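Local atomic coordinates of Lin1944 protein (Listeria innocua, PDB entry 3D7L), a protein that is of uncharacterised function but belongs to the short-chain dehydrogenase/reductase family and is therefore probably an oxidoreductase. Residues D[7-12]-D[64-69]; D[41-46]-D[86-91]. All blocks are in the same frame, centred on the assembly; numbering follows the deposited sequence.

Interaction 1. Residues D[7-12]-D[64-69]; sequences LLIGAS and SATGSA
I9 and S64 pair in parallel at the heart of the Rossmann-fold sheet, where strands 5-9 and 59-64 run side by side and release the loops that, in short-chain dehydrogenases/reductases, border the dinucleotide site. One is the glycine-rich turn beginning at G10; the other, S64 to G67, probably takes the place of the NNAG motif of classical members.

Backbone polar contacts hold the pair. The amide of A65 donates to I9 O (2.8 Å), and the bond is nearly straight at nitrogen (163°) and lies almost along the carbonyl direction at the acceptor (172°). Water 1 adds a second link between the loops, donating to G10 O (3.1 Å) and to A65 O (2.8 Å). S64 is anchored on other elements: its OG pairs with Q93 OE1 and its O accepts from T113 OG1.

Close packing complements these bonds. G10, at left-handed backbone angles, brings its bare CA to 3.8 Å from A65 O and 4.0 Å from T66 CB. L8 CD1 only grazes A65 CB. On the sheet face shared by I9 and S64, which L96 of helix 79-100 covers, the branched side chains of I9 and T66 cross obliquely. I9 CG2, anti to its backbone N, meets T66 CG2 methyl to methyl at 3.6 Å.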
loop_
_atom_site.group_PDB
_atom_site.type_symbol
_atom_site.label_atom_id
_atom_site.label_comp_id
_atom_site.label_asym_id
_atom_site.label_seq_id
_atom_site.Cartn_x
_atom_site.Cartn_y
_atom_site.Cartn_z
ATOM N N LEU D 7 -20.093 12.391 6.843
ATOM C CA LEU D 7 -19.673 11.486 7.910
ATOM C C LEU D 7 -18.169 11.637 8.090
ATOM O O LEU D 7 -17.379 11.369 7.168
ATOM C CB LEU D 7 -20.033 10.033 7.589
ATOM C CG LEU D 7 -19.565 8.976 8.598
ATOM C CD1 LEU D 7 -20.256 9.120 9.959
ATOM C CD2 LEU D 7 -19.761 7.544 8.032
ATOM N N LEU D 8 -17.778 12.102 9.268
ATOM C CA LEU D 8 -16.380 12.342 9.559
ATOM C C LEU D 8 -15.896 11.317 10.571
ATOM O O LEU D 8 -16.277 11.371 11.756
ATOM C CB LEU D 8 -16.177 13.775 10.076
ATOM C CG LEU D 8 -14.796 14.193 10.612
ATOM C CD1 LEU D 8 -13.651 13.902 9.642
ATOM C CD2 LEU D 8 -14.815 15.668 10.998
ATOM N N ILE D 9 -15.075 10.378 10.097
ATOM C CA ILE D 9 -14.517 9.321 10.957
ATOM C C ILE D 9 -13.160 9.788 11.439
ATOM O O ILE D 9 -12.309 10.141 10.624
ATOM C CB ILE D 9 -14.411 7.944 10.214
ATOM C CG1 ILE D 9 -15.802 7.508 9.746
ATOM C CG2 ILE D 9 -13.861 6.834 11.144
ATOM C CD1 ILE D 9 -15.899 7.150 8.285
ATOM N N GLY D 10 -12.970 9.811 12.764
ATOM C CA GLY D 10 -11.704 10.268 13.366
ATOM C C GLY D 10 -11.781 11.705 13.861
ATOM O O GLY D 10 -10.756 12.349 14.060
ATOM N N ALA D 11 -12.998 12.199 14.073
ATOM C CA ALA D 11 -13.244 13.618 14.368
ATOM C C ALA D 11 -12.578 14.145 15.644
ATOM O O ALA D 11 -12.266 15.328 15.717
ATOM C CB ALA D 11 -14.737 13.917 14.393
ATOM N N SER D 12 -12.355 13.268 16.626
ATOM C CA SER D 12 -11.744 13.665 17.899
ATOM C C SER D 12 -10.209 13.762 17.870
ATOM O O SER D 12 -9.612 14.302 18.801
ATOM C CB SER D 12 -12.182 12.715 19.019
ATOM O OG SER D 12 -11.569 11.455 18.824
ATOM N N SER D 64 -12.350 10.127 6.081
ATOM C CA SER D 64 -11.603 9.354 7.051
ATOM C C SER D 64 -10.367 10.142 7.424
ATOM O O SER D 64 -9.497 10.376 6.565
ATOM C CB SER D 64 -11.198 8.008 6.446
ATOM O OG SER D 64 -10.210 7.356 7.241
ATOM N N ALA D 65 -10.315 10.579 8.684
ATOM C CA ALA D 65 -9.102 11.144 9.269
ATOM C C ALA D 65 -8.660 10.222 10.419
ATOM O O ALA D 65 -8.400 10.660 11.546
ATOM C CB ALA D 65 -9.371 12.548 9.749
ATOM N N THR D 66 -8.616 8.928 10.123
ATOM C CA THR D 66 -8.470 7.886 11.136
ATOM C C THR D 66 -7.528 6.805 10.617
ATOM O O THR D 66 -7.124 6.840 9.462
ATOM C CB THR D 66 -9.853 7.255 11.504
ATOM O OG1 THR D 66 -9.753 6.594 12.770
ATOM C CG2 THR D 66 -10.356 6.259 10.419
ATOM N N GLY D 67 -7.196 5.846 11.468
ATOM C CA GLY D 67 -6.376 4.711 11.053
ATOM C C GLY D 67 -5.020 4.777 11.707
ATOM O O GLY D 67 -4.366 5.806 11.674
ATOM N N SER D 68 -4.596 3.668 12.297
ATOM C CA SER D 68 -3.335 3.603 13.025
ATOM C C SER D 68 -2.361 2.681 12.329
ATOM O O SER D 68 -2.772 1.693 11.719
ATOM C CB SER D 68 -3.550 3.063 14.447
ATOM O OG SER D 68 -4.625 3.710 15.100
ATOM N N ALA D 69 -1.079 3.007 12.476
ATOM C CA ALA D 69 0.038 2.259 11.904
ATOM C C ALA D 69 1.095 2.010 12.979
ATOM O O ALA D 69 1.461 2.940 13.717
ATOM C CB ALA D 69 0.673 3.045 10.747
HETATM O O HOH W 1 -7.739 12.656 13.362
#

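Interaction 2. Residues D[41-46]-D[86-91]; sequences VDITNI and ISSKLG
A type I beta turn between strand 39-40 and helix 46-56 leans, through I43 and T44, on S87 and S88 of helix 79-100. The approach is by van der Waals contact, without a hydrogen bond between the segments. The end of I43 does the reaching: with chi2 extended (176°), CD1 lies 3.6 Å from S88 O and 3.7 Å from S88 OG, a hydroxyl hydrogen-bonded to S68 N. Beside it, T44 CG2 sits 3.7 Å from S87 OG and 4.1 Å from S88 CB. S87 OG is hydrogen-bonded to V84 O of its own helix, so T44 CG2 packs against a hydroxyl that already has a partner. The helix makes a wider pi-type turn here, closed by G91 N to I86 O, and packs against its counterpart in the second subunit through I86 and L90.

D42 stiffens the turn. Its OD1 accepts from both T44 OG1 (2.8 Å) and T44 N (2.9 Å), which approach from the same face of the carboxylate plane, while N45 N bonds to D42 O. N45 OD1 then caps S48 N. The result is an Asx turn superposed on a type I beta turn that runs directly into a helix N-cap.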
loop_
_atom_site.group_PDB
_atom_site.type_symbol
_atom_site.label_atom_id
_atom_site.label_comp_id
_atom_site.label_asym_id
_atom_site.label_seq_id
_atom_site.Cartn_x
_atom_site.Cartn_y
_atom_site.Cartn_z
ATOM N N VAL D 41 -17.558 3.270 15.663
ATOM C CA VAL D 41 -17.070 2.296 14.685
ATOM C C VAL D 41 -15.680 1.790 15.117
ATOM O O VAL D 41 -14.845 2.561 15.580
ATOM C CB VAL D 41 -17.086 2.867 13.206
ATOM C CG1 VAL D 41 -16.117 4.043 13.023
ATOM C CG2 VAL D 41 -16.822 1.760 12.153
ATOM N N ASP D 42 -15.498 0.476 15.050
ATOM C CA ASP D 42 -14.173 -0.145 15.086
ATOM C C ASP D 42 -13.848 -0.488 13.636
ATOM O O ASP D 42 -14.421 -1.445 13.079
ATOM C CB ASP D 42 -14.168 -1.419 15.943
ATOM C CG ASP D 42 -12.806 -2.097 15.975
ATOM O OD1 ASP D 42 -11.918 -1.710 15.184
ATOM O OD2 ASP D 42 -12.621 -3.030 16.783
ATOM N N ILE D 43 -12.940 0.293 13.034
ATOM C CA ILE D 43 -12.631 0.161 11.616
ATOM C C ILE D 43 -11.857 -1.116 11.326
ATOM O O ILE D 43 -11.726 -1.484 10.147
ATOM C CB ILE D 43 -11.840 1.379 11.031
ATOM C CG1 ILE D 43 -10.406 1.426 11.589
ATOM C CG2 ILE D 43 -12.636 2.701 11.197
ATOM C CD1 ILE D 43 -9.494 2.545 11.002
ATOM N N THR D 44 -11.304 -1.750 12.362
ATOM C CA THR D 44 -10.647 -3.071 12.186
ATOM C C THR D 44 -11.656 -4.223 12.096
ATOM O O THR D 44 -11.283 -5.374 11.805
ATOM C CB THR D 44 -9.617 -3.414 13.280
ATOM O OG1 THR D 44 -10.302 -3.816 14.461
ATOM C CG2 THR D 44 -8.685 -2.239 13.590
ATOM N N ASN D 45 -12.930 -3.917 12.335
ATOM C CA ASN D 45 -13.963 -4.925 12.345
ATOM C C ASN D 45 -15.025 -4.626 11.274
ATOM O O ASN D 45 -15.720 -3.607 11.337
ATOM C CB ASN D 45 -14.531 -5.007 13.769
ATOM C CG ASN D 45 -15.586 -6.068 13.932
ATOM O OD1 ASN D 45 -16.695 -5.960 13.380
ATOM N ND2 ASN D 45 -15.272 -7.085 14.725
ATOM N N ILE D 46 -15.110 -5.515 10.281
ATOM C CA ILE D 46 -16.048 -5.431 9.144
ATOM C C ILE D 46 -17.522 -5.254 9.553
ATOM O O ILE D 46 -18.198 -4.334 9.067
ATOM C CB ILE D 46 -15.899 -6.688 8.243
ATOM C CG1 ILE D 46 -14.518 -6.714 7.578
ATOM C CG2 ILE D 46 -16.972 -6.762 7.169
ATOM C CD1 ILE D 46 -14.035 -8.135 7.244
ATOM N N ILE D 86 -1.950 -3.111 8.888
ATOM C CA ILE D 86 -2.748 -3.710 7.824
ATOM C C ILE D 86 -4.238 -3.695 8.129
ATOM O O ILE D 86 -5.038 -3.414 7.228
ATOM C CB ILE D 86 -2.252 -5.118 7.439
ATOM C CG1 ILE D 86 -0.872 -5.009 6.755
ATOM C CG2 ILE D 86 -3.247 -5.805 6.506
ATOM C CD1 ILE D 86 -0.231 -6.338 6.393
ATOM N N SER D 87 -4.615 -3.938 9.388
ATOM C CA SER D 87 -6.043 -3.949 9.739
ATOM C C SER D 87 -6.632 -2.561 9.951
ATOM O O SER D 87 -7.849 -2.399 9.877
ATOM C CB SER D 87 -6.341 -4.859 10.956
ATOM O OG SER D 87 -5.936 -4.221 12.155
ATOM N N SER D 88 -5.779 -1.561 10.194
ATOM C CA SER D 88 -6.255 -0.236 10.624
ATOM C C SER D 88 -6.049 0.908 9.605
ATOM O O SER D 88 -6.939 1.166 8.798
ATOM C CB SER D 88 -5.683 0.123 11.999
ATOM O OG SER D 88 -6.290 1.310 12.500
ATOM N N LYS D 89 -4.894 1.579 9.630
ATOM C CA LYS D 89 -4.640 2.669 8.696
ATOM C C LYS D 89 -4.797 2.199 7.256
ATOM O O LYS D 89 -5.293 2.954 6.423
ATOM C CB LYS D 89 -3.246 3.287 8.909
ATOM C CG LYS D 89 -2.878 4.450 7.966
ATOM C CD LYS D 89 -3.606 5.726 8.344
ATOM C CE LYS D 89 -3.203 6.913 7.480
ATOM N NZ LYS D 89 -1.822 7.342 7.752
ATOM N N LEU D 90 -4.365 0.971 6.967
ATOM C CA LEU D 90 -4.452 0.419 5.608
ATOM C C LEU D 90 -5.845 -0.157 5.320
ATOM O O LEU D 90 -6.637 0.443 4.593
ATOM C CB LEU D 90 -3.369 -0.642 5.362
ATOM C CG LEU D 90 -3.113 -1.079 3.901
ATOM C CD1 LEU D 90 -1.702 -1.681 3.775
ATOM C CD2 LEU D 90 -4.164 -2.043 3.367
ATOM N N GLY D 91 -6.131 -1.312 5.922
ATOM C CA GLY D 91 -7.314 -2.112 5.607
ATOM C C GLY D 91 -8.573 -1.491 6.149
ATOM O O GLY D 91 -9.615 -1.637 5.550
#

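Overall arrangement
From the N terminus, strand 5-9 supplies the first half of interaction 1, and the turn at 41-46 opens interaction 2 after helix 14-23 and strands 28-33 and 39-40. The chain returns through helix 46-56 and strand 59-64, and residues 64-69 close interaction 1. Helix 79-100 follows, and its 86-91 portion closes interaction 2. The two loops therefore cross. Interaction 1 joins the C-terminal ends of two central strands and the loops that leave them; interaction 2 ties a peripheral turn to the dimer-interface helix. Their centres are about 11 Å apart, and residues 64-69 connect them directly, S68 meeting helix 79-100 at S88 and, through S68 O, probably at K89 N.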